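Local coordinates for protein GH5 (Bacteroidetes bacterium AC2a, PDB 4YHG) that probably hydrolyses internal beta-1,4-glucosidic bonds in cellulose, as an endoglucanase of glycoside hydrolase family 5, at residues 22-27 / 58-63; 97-102 / 158-163; 291-296 / 324-329; 317-322 / 373-378. The protein carries 1 engineered substitution. All coordinates share one frame; numbering follows the deposited sequence.

Contact 1: residues 22-27 / 58-63; sequences NQMDAH and VRIPVT. With BGC (beta-D-glucopyranose), chain C.
Thr63 holds the tight turn of segment 22-27 by two successive carbonyls, an instructive case of one residue anchoring a glycan-binding loop. Its backbone N donates to Met24 O at 3.0 Å, almost straight at the hydrogen (175°) but coming from above the carbonyl plane. Its hydroxyl OG1 donates to Asp25 O, also at 3.0 Å. With chi1 at -70° the hydroxyl sits beside the Thr63 backbone N, which turns both donors to the same loop; OG1 is itself bonded by the backbone N of His104.

A water supplies the next link, accepting from Met24 N at 2.9 Å and donating to Pro61 O at 3.0 Å. Within the loop, Asp25 folds back on the residues before it. Gln23 N reaches Asp25 OD1 at 2.8 Å from above the carboxylate plane, while Asn22 N meets Asp25 OD2 on its syn side at 2.9 Å, in a more bent bond. Both accompany a type I turn running from Gln23 to Ala26.

Van der Waals contacts are few. The Pro61 ring covers the carboxylate face away from Gln23 N, its CG 3.5 Å from Asp25 OD1. The apolar pair is Met24 CB near a methyl of Val62, before the bent methionine chain leads off to Trp80 of helix 78-93.

At the other end of the loop, Asn22 ND2 donates to O3 of a bound glucose. Several polar groups of the turn are engaged by protein and water, consistent with a defined loop geometry that presents Asn22 to the glycan, beside Trp331 and Trp37.

Contact 2: residues 97-102 / 158-163; sequences IVIINI and VFETLN. With BGC (beta-D-glucopyranose), chain B.
The third and fourth strands of a (beta/alpha)8 barrel meet here, with Ile99 beside Val158 and Ile100 beside Phe159 in parallel register. Three backbone bonds form the ladder: Val158 N to Val98 O at 2.7 Å, Ile100 N to Val158 O at 3.1 Å, and Glu160 N to Ile100 O at 2.8 Å.

The two faces of the pairing have different chemistry. Ile100 and Phe159 lie side by side on the outer face, the isoleucine CG1 3.8 Å from ring atom CD1 of the phenylalanine, which also packs on Trp143 and on Ile197 of helix 181-199. On the face lined by Ile99, Val158, Asn101 and Glu160, the barrel interior begins with hydrocarbon: Ile99 CG1 lies 4.0 Å from Val158 CB, both chains pointing the same way. In a TIM barrel the C-terminal strand ends carry the active site, and the interior turns polar in that direction.

There Asn101 ND2 donates to Glu160 OE2 at 3.2 Å. The carboxylate oxygen, also salt-bridged by Arg59, lies close to the amide plane, yet the amide reaches it from 41° above the carboxylate plane, the two flat groups being 63° apart. Asn101 is pinned further, since ND2 also bonds His103 and OD1 accepts from the backbone N of Val62. Glu160, extended with CG anti to its backbone N (chi1 174°), carries its other oxygen to the hydroxyl of Tyr292. Beyond the strand, Asn163 CB packs 3.5 Å from Ile102 O, and Asn163 ND2 makes a nearly straight bond to O2 of the bound glucose at 2.9 Å.

Contact 3: residues 291-296 / 324-329; sequences VYFGEF and RRISAL. With BGC (beta-D-glucopyranose), chain B.
A water joins Arg325 to Val291 at the base of the beta-alpha-beta unit of strand 291-296, helix 304-323 and strand 327-332, which joins the seventh and eighth strands of the barrel. It donates to Arg325 O at 2.7 Å and to Val291 O at 2.9 Å, just where Arg325, with positive phi, completes the Schellman motif ending the helix. Ile326 follows, its CG2 set at the edge of the Phe293 ring, 3.6 Å from CD1. Ser327 O takes the backbone N of Phe293 at 2.9 Å, while the Ser327 hydroxyl, hydrogen-bonded to Gly11 O, passes close to Tyr292 CB. Ala328 CB touches Phe293 CB and lies 3.6 Å from Phe296 CE1. Leu329 spans the corner of the neighbouring strand at Gly294 and Glu295, its N donating to Phe293 O at 2.8 Å and its O accepting a bent bond from Phe296 N at 3.2 Å. Glu295 leaves the corner away from Leu329; with CG beside its backbone N (chi1 -61°) and an extended chain, its carboxylate reaches the sugar, consistent with the seventh-strand nucleophile of family 5. OE1 is bonded to the Tyr243 hydroxyl, and OE2, salt-bridged to Arg59, accepts from O2 of the bound glucose at 2.7 Å.

Contact 4: residues 317-322 / 373-378; sequences ICKAMR and PNYTLQ
Lys319 and Leu377 form the apolar part of this peripheral contact, which sets helix 304-323 of the barrel's outer layer against the start of the C-terminal helix 377-382. Leu377 CD2 settles over the base of the lysine, 3.8 Å from Lys319 CG and 4.2 Å from Ala320 CB. The lysine chain then runs past Tyr375 in the opposite direction to the tyrosine, with Lys319 CE 4.0 Å from ring atom CD2. Its approach is oblique to the ring, whose hydroxyl is bonded to Ser367. A bend at chi2 (50°) brings the end of the lysine to the backbone of Tyr375, where Lys319 CE makes a carbon contact of 3.3 Å with Tyr375 O.

Polar links are made through solvent and neighbours. The ammonium reaches that carbonyl through a water, which accepts from Lys319 NZ at 3.0 Å and donates to Tyr375 O at 2.8 Å. NZ also makes a salt bridge to Asp323, one helical turn on. Thr376, at the N-cap, uses its side chain to bond a backbone N in the first turn of helix 377-382.

Lysine therefore serves here in two capacities, its methylenes covering leucine and tyrosine while its ammonium, probably stabilised as a cation by Asp323, also reaches the Tyr375 carbonyl through a water.

How the contacts relate
Contacts 1, 2 and 3 all belong to the closed barrel and converge on Arg59, whose guanidinium ties them together: NH2 forms a salt bridge to Glu160 OE2 of contact 2 at 2.7 Å, and NH1 another to Glu295 OE2 of contact 3 at 3.1 Å. Contacts 2 and 3, with centres 13 Å apart, bind the same glucose, through Asn163 and Glu295, whereas contact 1 holds the glucose linked to it, through Asn22. Contact 4 lies outside this network, its centre 31 Å from that of contact 1. It is coupled to contact 3 through helix 304-323, where Ala328 CB packs 3.6 Å from Met321 SD.

Contact 1: residues 22-27 / 58-63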
# COMPACT_ATOMS: atom_id res chain seq x y z
N ASN A 22 1.39 10.86 -2.71
CA ASN A 22 2.01 12.19 -2.64
C ASN A 22 0.99 13.29 -2.41
O ASN A 22 1.03 14.34 -3.06
CB ASN A 22 2.83 12.47 -3.90
CG ASN A 22 4.17 11.71 -3.94
OD1 ASN A 22 4.41 10.74 -3.20
ND2 ASN A 22 5.05 12.16 -4.81
N GLN A 23 0.08 13.04 -1.49
CA GLN A 23 -1.04 13.92 -1.24
C GLN A 23 -1.02 14.16 0.26
O GLN A 23 -0.19 14.94 0.71
CB GLN A 23 -2.33 13.27 -1.77
CG GLN A 23 -3.55 14.18 -1.84
CD GLN A 23 -3.70 14.88 -3.18
OE1 GLN A 23 -3.13 14.46 -4.17
NE2 GLN A 23 -4.45 15.96 -3.20
N MET A 24 -1.81 13.43 1.06
CA MET A 24 -1.82 13.65 2.51
C MET A 24 -0.56 13.09 3.17
O MET A 24 -0.30 13.31 4.35
CB MET A 24 -3.07 13.04 3.18
CG MET A 24 -4.41 13.58 2.70
SD MET A 24 -4.65 15.34 3.03
CE MET A 24 -5.20 15.32 4.73
N ASP A 25 0.21 12.34 2.39
CA ASP A 25 1.53 11.86 2.81
C ASP A 25 2.68 12.83 2.50
O ASP A 25 3.75 12.72 3.09
CB ASP A 25 1.82 10.50 2.18
CG ASP A 25 1.51 10.45 0.67
OD1 ASP A 25 0.41 10.85 0.26
OD2 ASP A 25 2.38 9.97 -0.10
N ALA A 26 2.47 13.77 1.59
CA ALA A 26 3.53 14.69 1.26
C ALA A 26 3.91 15.50 2.50
O ALA A 26 3.08 15.79 3.34
CB ALA A 26 3.07 15.58 0.14
N HIS A 27 5.18 15.88 2.62
CA HIS A 27 5.67 16.55 3.81
C HIS A 27 7.00 17.22 3.49
O HIS A 27 7.67 16.82 2.57
CB HIS A 27 5.86 15.53 4.95
CG HIS A 27 6.96 14.53 4.69
ND1 HIS A 27 8.29 14.79 4.97
CD2 HIS A 27 6.93 13.29 4.14
CE1 HIS A 27 9.02 13.75 4.62
NE2 HIS A 27 8.22 12.84 4.09
N VAL A 58 -9.70 2.44 -2.35
CA VAL A 58 -8.80 3.57 -2.42
C VAL A 58 -8.00 3.62 -1.14
O VAL A 58 -8.53 3.37 -0.07
CB VAL A 58 -9.55 4.91 -2.66
CG1 VAL A 58 -10.50 5.24 -1.53
CG2 VAL A 58 -8.58 6.04 -2.84
N ARG A 59 -6.71 3.91 -1.26
CA ARG A 59 -5.82 4.06 -0.12
C ARG A 59 -5.40 5.50 -0.04
O ARG A 59 -4.89 6.09 -1.01
CB ARG A 59 -4.59 3.15 -0.26
CG ARG A 59 -3.59 3.19 0.88
CD ARG A 59 -2.72 1.95 0.78
NE ARG A 59 -1.60 1.86 1.72
CZ ARG A 59 -0.40 2.37 1.52
NH1 ARG A 59 -0.14 3.08 0.44
NH2 ARG A 59 0.55 2.17 2.41
N ILE A 60 -5.68 6.07 1.13
CA ILE A 60 -5.32 7.43 1.42
C ILE A 60 -4.20 7.43 2.46
O ILE A 60 -4.45 7.47 3.66
CB ILE A 60 -6.53 8.20 1.92
CG1 ILE A 60 -7.63 8.14 0.86
CG2 ILE A 60 -6.12 9.63 2.26
CD1 ILE A 60 -8.99 8.55 1.38
N PRO A 61 -2.96 7.36 1.99
CA PRO A 61 -1.87 7.44 2.95
C PRO A 61 -1.84 8.83 3.60
O PRO A 61 -1.99 9.85 2.91
CB PRO A 61 -0.63 7.20 2.09
CG PRO A 61 -1.04 7.67 0.74
CD PRO A 61 -2.47 7.28 0.60
N VAL A 62 -1.69 8.85 4.91
CA VAL A 62 -1.66 10.09 5.66
C VAL A 62 -0.35 10.11 6.45
O VAL A 62 0.00 9.11 7.10
CB VAL A 62 -2.85 10.18 6.65
CG1 VAL A 62 -2.80 11.46 7.46
CG2 VAL A 62 -4.20 10.06 5.93
N THR A 63 0.35 11.23 6.37
CA THR A 63 1.51 11.49 7.20
C THR A 63 1.05 12.46 8.25
O THR A 63 0.62 13.56 7.91
CB THR A 63 2.66 12.08 6.36
OG1 THR A 63 3.16 11.06 5.49
CG2 THR A 63 3.79 12.61 7.24
C2 BGC C . 6.86 8.73 -4.35
C3 BGC C . 7.97 9.79 -4.62
C4 BGC C . 8.35 10.42 -3.27
C5 BGC C . 8.81 9.28 -2.32
C6 BGC C . 9.35 9.86 -1.02
C1 BGC C . 7.36 7.67 -3.34
O2 BGC C . 6.40 8.07 -5.54
O3 BGC C . 7.65 10.81 -5.60
O4 BGC C . 9.41 11.37 -3.44
O5 BGC C . 7.78 8.28 -2.09
O6 BGC C . 9.28 8.86 -0.01
O HOH W 1 -3.31 11.00 0.51

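Contact 2: residues 97-102 / 158-163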
# COMPACT_ATOMS: atom_id res chain seq x y z
N ILE A 97 -14.22 1.02 -1.03
CA ILE A 97 -13.62 0.61 0.23
C ILE A 97 -12.41 1.52 0.45
O ILE A 97 -11.69 1.83 -0.49
CB ILE A 97 -13.20 -0.89 0.17
CG1 ILE A 97 -14.45 -1.76 0.22
CG2 ILE A 97 -12.30 -1.26 1.35
CD1 ILE A 97 -14.26 -3.11 -0.39
N VAL A 98 -12.19 1.94 1.68
CA VAL A 98 -11.19 2.95 1.97
C VAL A 98 -10.16 2.52 2.98
O VAL A 98 -10.51 2.01 4.03
CB VAL A 98 -11.87 4.18 2.56
CG1 VAL A 98 -10.86 5.29 2.76
CG2 VAL A 98 -12.98 4.63 1.65
N ILE A 99 -8.90 2.77 2.68
CA ILE A 99 -7.79 2.45 3.60
C ILE A 99 -7.07 3.71 4.04
O ILE A 99 -6.64 4.47 3.19
CB ILE A 99 -6.72 1.55 2.93
CG1 ILE A 99 -7.34 0.23 2.45
CG2 ILE A 99 -5.57 1.30 3.88
CD1 ILE A 99 -6.43 -0.60 1.56
N ILE A 100 -6.91 3.91 5.34
CA ILE A 100 -6.04 4.98 5.85
C ILE A 100 -4.96 4.40 6.75
O ILE A 100 -5.07 3.24 7.19
CB ILE A 100 -6.83 6.10 6.58
CG1 ILE A 100 -7.65 5.55 7.74
CG2 ILE A 100 -7.74 6.82 5.60
CD1 ILE A 100 -8.31 6.62 8.57
N ASN A 101 -3.92 5.21 7.03
CA ASN A 101 -2.75 4.70 7.73
C ASN A 101 -1.87 5.78 8.39
O ASN A 101 -2.18 6.96 8.39
CB ASN A 101 -1.88 3.89 6.73
CG ASN A 101 -1.02 4.79 5.84
OD1 ASN A 101 -1.08 6.01 5.92
ND2 ASN A 101 -0.19 4.19 5.00
N ILE A 102 -0.77 5.31 8.97
CA ILE A 102 0.33 6.16 9.38
C ILE A 102 1.42 5.94 8.32
O ILE A 102 1.94 4.83 8.19
CB ILE A 102 0.85 5.77 10.77
CG1 ILE A 102 -0.28 5.86 11.81
CG2 ILE A 102 2.05 6.65 11.14
CD1 ILE A 102 0.18 5.77 13.26
N VAL A 158 -11.07 0.58 6.26
CA VAL A 158 -9.97 -0.25 6.75
C VAL A 158 -8.84 0.63 7.33
O VAL A 158 -8.48 1.65 6.75
CB VAL A 158 -9.40 -1.12 5.57
CG1 VAL A 158 -8.16 -1.91 5.99
CG2 VAL A 158 -10.47 -2.06 5.03
N PHE A 159 -8.27 0.21 8.46
CA PHE A 159 -7.09 0.85 9.04
C PHE A 159 -5.85 -0.00 8.80
O PHE A 159 -5.83 -1.19 9.13
CB PHE A 159 -7.21 1.00 10.54
CG PHE A 159 -8.25 1.97 11.00
CD1 PHE A 159 -8.84 2.88 10.14
CD2 PHE A 159 -8.61 2.00 12.33
CE1 PHE A 159 -9.79 3.76 10.60
CE2 PHE A 159 -9.55 2.90 12.79
CZ PHE A 159 -10.14 3.78 11.92
N GLU A 160 -4.81 0.62 8.26
CA GLU A 160 -3.53 -0.05 8.06
C GLU A 160 -2.55 0.54 9.11
O GLU A 160 -2.26 1.74 9.08
CB GLU A 160 -3.09 0.19 6.63
CG GLU A 160 -1.70 -0.29 6.23
CD GLU A 160 -1.33 0.18 4.83
OE1 GLU A 160 -1.97 -0.33 3.85
OE2 GLU A 160 -0.44 1.06 4.71
N THR A 161 -2.08 -0.30 10.03
CA THR A 161 -1.38 0.17 11.23
C THR A 161 -0.22 1.10 10.95
O THR A 161 -0.09 2.14 11.57
CB THR A 161 -0.80 -0.99 12.04
OG1 THR A 161 0.01 -1.82 11.20
CG2 THR A 161 -1.92 -1.81 12.67
N LEU A 162 0.65 0.69 10.02
CA LEU A 162 1.92 1.38 9.70
C LEU A 162 2.18 1.21 8.23
O LEU A 162 1.54 0.41 7.60
CB LEU A 162 3.07 0.71 10.46
CG LEU A 162 2.99 0.84 11.96
CD1 LEU A 162 3.85 -0.22 12.62
CD2 LEU A 162 3.43 2.24 12.36
N ASN A 163 3.14 1.94 7.69
CA ASN A 163 3.50 1.77 6.29
C ASN A 163 4.70 0.85 6.07
O ASN A 163 4.57 -0.36 6.16
CB ASN A 163 3.70 3.13 5.63
CG ASN A 163 3.95 3.01 4.14
OD1 ASN A 163 3.34 2.19 3.46
ND2 ASN A 163 4.84 3.82 3.63
C2 BGC B . 6.23 4.27 -0.19
C3 BGC B . 5.64 5.34 -1.14
C4 BGC B . 6.66 5.59 -2.27
C5 BGC B . 6.83 4.29 -3.04
C6 BGC B . 7.56 4.45 -4.37
C1 BGC B . 6.83 3.04 -0.93
O1 BGC B . 7.69 2.24 -0.07
O2 BGC B . 5.23 3.85 0.76
O3 BGC B . 5.27 6.56 -0.43
O4 BGC B . 6.33 6.67 -3.15
O5 BGC B . 7.54 3.40 -2.15
O6 BGC B . 8.93 4.78 -4.11

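Contact 3: residues 291-296 / 324-329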
# COMPACT_ATOMS: atom_id res chain seq x y z
N VAL A 291 -4.57 -11.16 2.17
CA VAL A 291 -3.40 -10.40 1.81
C VAL A 291 -3.85 -9.34 0.81
O VAL A 291 -4.63 -9.64 -0.07
CB VAL A 291 -2.36 -11.30 1.11
CG1 VAL A 291 -1.15 -10.50 0.59
CG2 VAL A 291 -1.92 -12.43 2.02
N TYR A 292 -3.34 -8.12 0.92
CA TYR A 292 -3.50 -7.14 -0.15
C TYR A 292 -2.20 -6.41 -0.43
O TYR A 292 -1.34 -6.32 0.44
CB TYR A 292 -4.61 -6.12 0.18
CG TYR A 292 -4.29 -5.18 1.33
CD1 TYR A 292 -4.50 -5.57 2.65
CD2 TYR A 292 -3.80 -3.91 1.10
CE1 TYR A 292 -4.19 -4.71 3.70
CE2 TYR A 292 -3.51 -3.05 2.12
CZ TYR A 292 -3.69 -3.45 3.43
OH TYR A 292 -3.39 -2.59 4.48
N PHE A 293 -2.03 -5.91 -1.65
CA PHE A 293 -0.87 -5.07 -1.96
C PHE A 293 -1.36 -3.67 -1.72
O PHE A 293 -2.24 -3.18 -2.44
CB PHE A 293 -0.35 -5.31 -3.40
CG PHE A 293 0.50 -6.58 -3.54
CD1 PHE A 293 -0.10 -7.82 -3.76
CD2 PHE A 293 1.87 -6.54 -3.35
CE1 PHE A 293 0.66 -8.99 -3.84
CE2 PHE A 293 2.62 -7.69 -3.42
CZ PHE A 293 2.01 -8.92 -3.67
N GLY A 294 -0.85 -3.05 -0.66
CA GLY A 294 -1.13 -1.65 -0.37
C GLY A 294 -0.59 -0.76 -1.47
O GLY A 294 -1.15 0.31 -1.75
N GLU A 295 0.53 -1.19 -2.06
CA GLU A 295 1.13 -0.50 -3.18
C GLU A 295 1.74 -1.51 -4.15
O GLU A 295 2.43 -2.45 -3.73
CB GLU A 295 2.24 0.44 -2.72
CG GLU A 295 1.81 1.56 -1.78
CD GLU A 295 2.99 2.42 -1.36
OE1 GLU A 295 4.05 2.37 -2.04
OE2 GLU A 295 2.87 3.17 -0.37
N PHE A 296 1.46 -1.32 -5.44
CA PHE A 296 2.15 -1.98 -6.52
C PHE A 296 2.10 -1.03 -7.70
O PHE A 296 1.30 -0.11 -7.70
CB PHE A 296 1.50 -3.31 -6.88
CG PHE A 296 0.33 -3.21 -7.81
CD1 PHE A 296 -0.90 -2.77 -7.36
CD2 PHE A 296 0.46 -3.58 -9.15
CE1 PHE A 296 -2.00 -2.70 -8.22
CE2 PHE A 296 -0.61 -3.49 -10.03
CZ PHE A 296 -1.85 -3.06 -9.57
N ARG A 324 -5.10 -15.86 -6.92
CA ARG A 324 -4.68 -16.14 -5.56
C ARG A 324 -5.47 -15.37 -4.48
O ARG A 324 -5.10 -15.36 -3.29
CB ARG A 324 -3.18 -15.91 -5.46
CG ARG A 324 -2.41 -17.00 -6.23
CD ARG A 324 -1.01 -16.60 -6.67
NE ARG A 324 -0.49 -17.66 -7.52
CZ ARG A 324 -0.82 -17.82 -8.80
NH1 ARG A 324 -1.63 -16.97 -9.42
NH2 ARG A 324 -0.31 -18.82 -9.48
N ARG A 325 -6.59 -14.79 -4.89
CA ARG A 325 -7.54 -14.12 -4.02
C ARG A 325 -6.91 -12.93 -3.34
O ARG A 325 -7.27 -12.59 -2.21
CB ARG A 325 -8.10 -15.11 -3.00
CG ARG A 325 -8.56 -16.39 -3.68
CD ARG A 325 -9.52 -17.20 -2.83
NE ARG A 325 -9.86 -18.44 -3.51
CZ ARG A 325 -10.80 -19.29 -3.11
NH1 ARG A 325 -11.48 -19.07 -2.00
NH2 ARG A 325 -11.03 -20.39 -3.81
N ILE A 326 -5.97 -12.31 -4.06
CA ILE A 326 -5.25 -11.15 -3.58
C ILE A 326 -5.68 -9.87 -4.31
O ILE A 326 -5.74 -9.83 -5.55
CB ILE A 326 -3.72 -11.38 -3.73
CG1 ILE A 326 -3.27 -12.48 -2.77
CG2 ILE A 326 -2.92 -10.11 -3.42
CD1 ILE A 326 -1.88 -13.02 -3.09
N SER A 327 -5.94 -8.83 -3.53
CA SER A 327 -6.32 -7.53 -4.05
C SER A 327 -5.11 -6.64 -3.99
O SER A 327 -4.14 -6.98 -3.33
CB SER A 327 -7.45 -6.93 -3.22
OG SER A 327 -7.07 -6.76 -1.88
N ALA A 328 -5.16 -5.50 -4.70
CA ALA A 328 -3.99 -4.68 -4.88
C ALA A 328 -4.32 -3.26 -5.28
O ALA A 328 -5.17 -3.05 -6.14
CB ALA A 328 -3.09 -5.30 -5.95
N LEU A 329 -3.58 -2.30 -4.72
CA LEU A 329 -3.81 -0.90 -4.99
C LEU A 329 -2.63 -0.22 -5.70
O LEU A 329 -1.48 -0.19 -5.21
CB LEU A 329 -4.15 -0.18 -3.69
CG LEU A 329 -5.45 -0.74 -3.05
CD1 LEU A 329 -5.17 -1.88 -2.07
CD2 LEU A 329 -6.23 0.34 -2.32
C2 BGC B . 6.23 4.27 -0.19
C3 BGC B . 5.64 5.34 -1.14
C4 BGC B . 6.66 5.59 -2.27
C5 BGC B . 6.83 4.29 -3.04
C6 BGC B . 7.56 4.45 -4.37
C1 BGC B . 6.83 3.04 -0.93
O1 BGC B . 7.69 2.24 -0.07
O2 BGC B . 5.23 3.85 0.76
O3 BGC B . 5.27 6.56 -0.43
O4 BGC B . 6.33 6.67 -3.15
O5 BGC B . 7.54 3.40 -2.15
O6 BGC B . 8.93 4.78 -4.11
O HOH W 2 -7.06 -11.17 0.09

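Contact 4: residues 317-322 / 373-378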
# COMPACT_ATOMS: atom_id res chain seq x y z
N ILE A 317 0.54 -9.77 -13.87
CA ILE A 317 0.59 -9.82 -12.40
C ILE A 317 -0.80 -9.65 -11.79
O ILE A 317 -1.13 -10.32 -10.82
CB ILE A 317 1.55 -8.81 -11.79
CG1 ILE A 317 1.08 -7.35 -11.99
CG2 ILE A 317 2.96 -9.05 -12.33
CD1 ILE A 317 2.00 -6.34 -11.32
N CYS A 318 -1.64 -8.81 -12.37
CA CYS A 318 -2.95 -8.62 -11.78
C CYS A 318 -3.85 -9.88 -11.93
O CYS A 318 -4.67 -10.14 -11.07
CB CYS A 318 -3.63 -7.36 -12.33
SG CYS A 318 -2.80 -5.82 -11.86
N LYS A 319 -3.67 -10.66 -12.98
CA LYS A 319 -4.39 -11.90 -13.12
C LYS A 319 -3.91 -12.90 -12.08
O LYS A 319 -4.70 -13.58 -11.45
CB LYS A 319 -4.19 -12.47 -14.51
CG LYS A 319 -4.76 -13.87 -14.71
CD LYS A 319 -6.20 -13.99 -14.24
CE LYS A 319 -6.83 -15.25 -14.80
NZ LYS A 319 -8.14 -15.54 -14.16
N ALA A 320 -2.61 -12.97 -11.93
CA ALA A 320 -2.01 -13.86 -10.95
C ALA A 320 -2.49 -13.54 -9.54
O ALA A 320 -2.72 -14.45 -8.74
CB ALA A 320 -0.48 -13.77 -11.02
N MET A 321 -2.67 -12.25 -9.25
CA MET A 321 -3.23 -11.83 -7.97
C MET A 321 -4.67 -12.32 -7.85
O MET A 321 -5.04 -13.04 -6.88
CB MET A 321 -3.17 -10.32 -7.82
CG MET A 321 -1.77 -9.76 -7.61
SD MET A 321 -1.76 -7.99 -7.88
CE MET A 321 -0.02 -7.59 -7.76
N ARG A 322 -5.50 -11.99 -8.84
CA ARG A 322 -6.89 -12.40 -8.77
C ARG A 322 -6.99 -13.90 -8.43
O ARG A 322 -7.79 -14.27 -7.60
CB ARG A 322 -7.60 -12.10 -10.09
CG ARG A 322 -8.94 -12.82 -10.28
CD ARG A 322 -9.94 -12.29 -9.27
NE ARG A 322 -11.17 -13.07 -9.29
CZ ARG A 322 -12.13 -12.97 -10.22
NH1 ARG A 322 -12.00 -12.12 -11.26
NH2 ARG A 322 -13.21 -13.74 -10.12
N PRO A 373 -13.11 -18.29 -18.19
CA PRO A 373 -12.16 -19.30 -17.74
C PRO A 373 -11.08 -19.60 -18.76
O PRO A 373 -10.09 -20.22 -18.40
CB PRO A 373 -13.03 -20.53 -17.46
CG PRO A 373 -14.30 -20.31 -18.19
CD PRO A 373 -14.46 -18.83 -18.40
N ASN A 374 -11.23 -19.13 -19.99
CA ASN A 374 -10.20 -19.23 -21.03
C ASN A 374 -9.11 -18.16 -20.93
O ASN A 374 -8.05 -18.24 -21.60
CB ASN A 374 -10.84 -19.12 -22.42
CG ASN A 374 -11.85 -20.20 -22.65
OD1 ASN A 374 -11.50 -21.34 -22.96
ND2 ASN A 374 -13.13 -19.85 -22.49
N TYR A 375 -9.38 -17.14 -20.13
CA TYR A 375 -8.39 -16.13 -19.91
C TYR A 375 -7.55 -16.56 -18.73
O TYR A 375 -8.02 -16.56 -17.60
CB TYR A 375 -9.06 -14.80 -19.64
CG TYR A 375 -8.13 -13.66 -19.42
CD1 TYR A 375 -7.59 -12.95 -20.49
CD2 TYR A 375 -7.84 -13.22 -18.13
CE1 TYR A 375 -6.76 -11.85 -20.28
CE2 TYR A 375 -7.01 -12.12 -17.91
CZ TYR A 375 -6.48 -11.44 -18.99
OH TYR A 375 -5.66 -10.36 -18.75
N THR A 376 -6.29 -16.88 -19.00
CA THR A 376 -5.39 -17.48 -18.02
C THR A 376 -4.02 -16.81 -18.11
O THR A 376 -3.76 -16.03 -19.02
CB THR A 376 -5.14 -18.95 -18.39
OG1 THR A 376 -4.60 -18.99 -19.72
CG2 THR A 376 -6.44 -19.78 -18.31
N LEU A 377 -3.13 -17.15 -17.19
CA LEU A 377 -1.76 -16.72 -17.31
C LEU A 377 -1.14 -17.18 -18.65
O LEU A 377 -0.44 -16.41 -19.28
CB LEU A 377 -0.92 -17.23 -16.15
CG LEU A 377 -1.16 -16.57 -14.81
CD1 LEU A 377 -0.10 -17.04 -13.82
CD2 LEU A 377 -1.13 -15.04 -14.93
N GLN A 378 -1.42 -18.42 -19.08
CA GLN A 378 -0.98 -18.91 -20.40
C GLN A 378 -1.41 -17.99 -21.56
O GLN A 378 -0.58 -17.61 -22.36
CB GLN A 378 -1.52 -20.32 -20.62
CG GLN A 378 -1.16 -21.06 -21.90
CD GLN A 378 -1.87 -22.45 -21.99
OE1 GLN A 378 -3.04 -22.63 -21.55
NE2 GLN A 378 -1.19 -23.43 -22.56
O HOH W 3 -8.58 -18.20 -15.40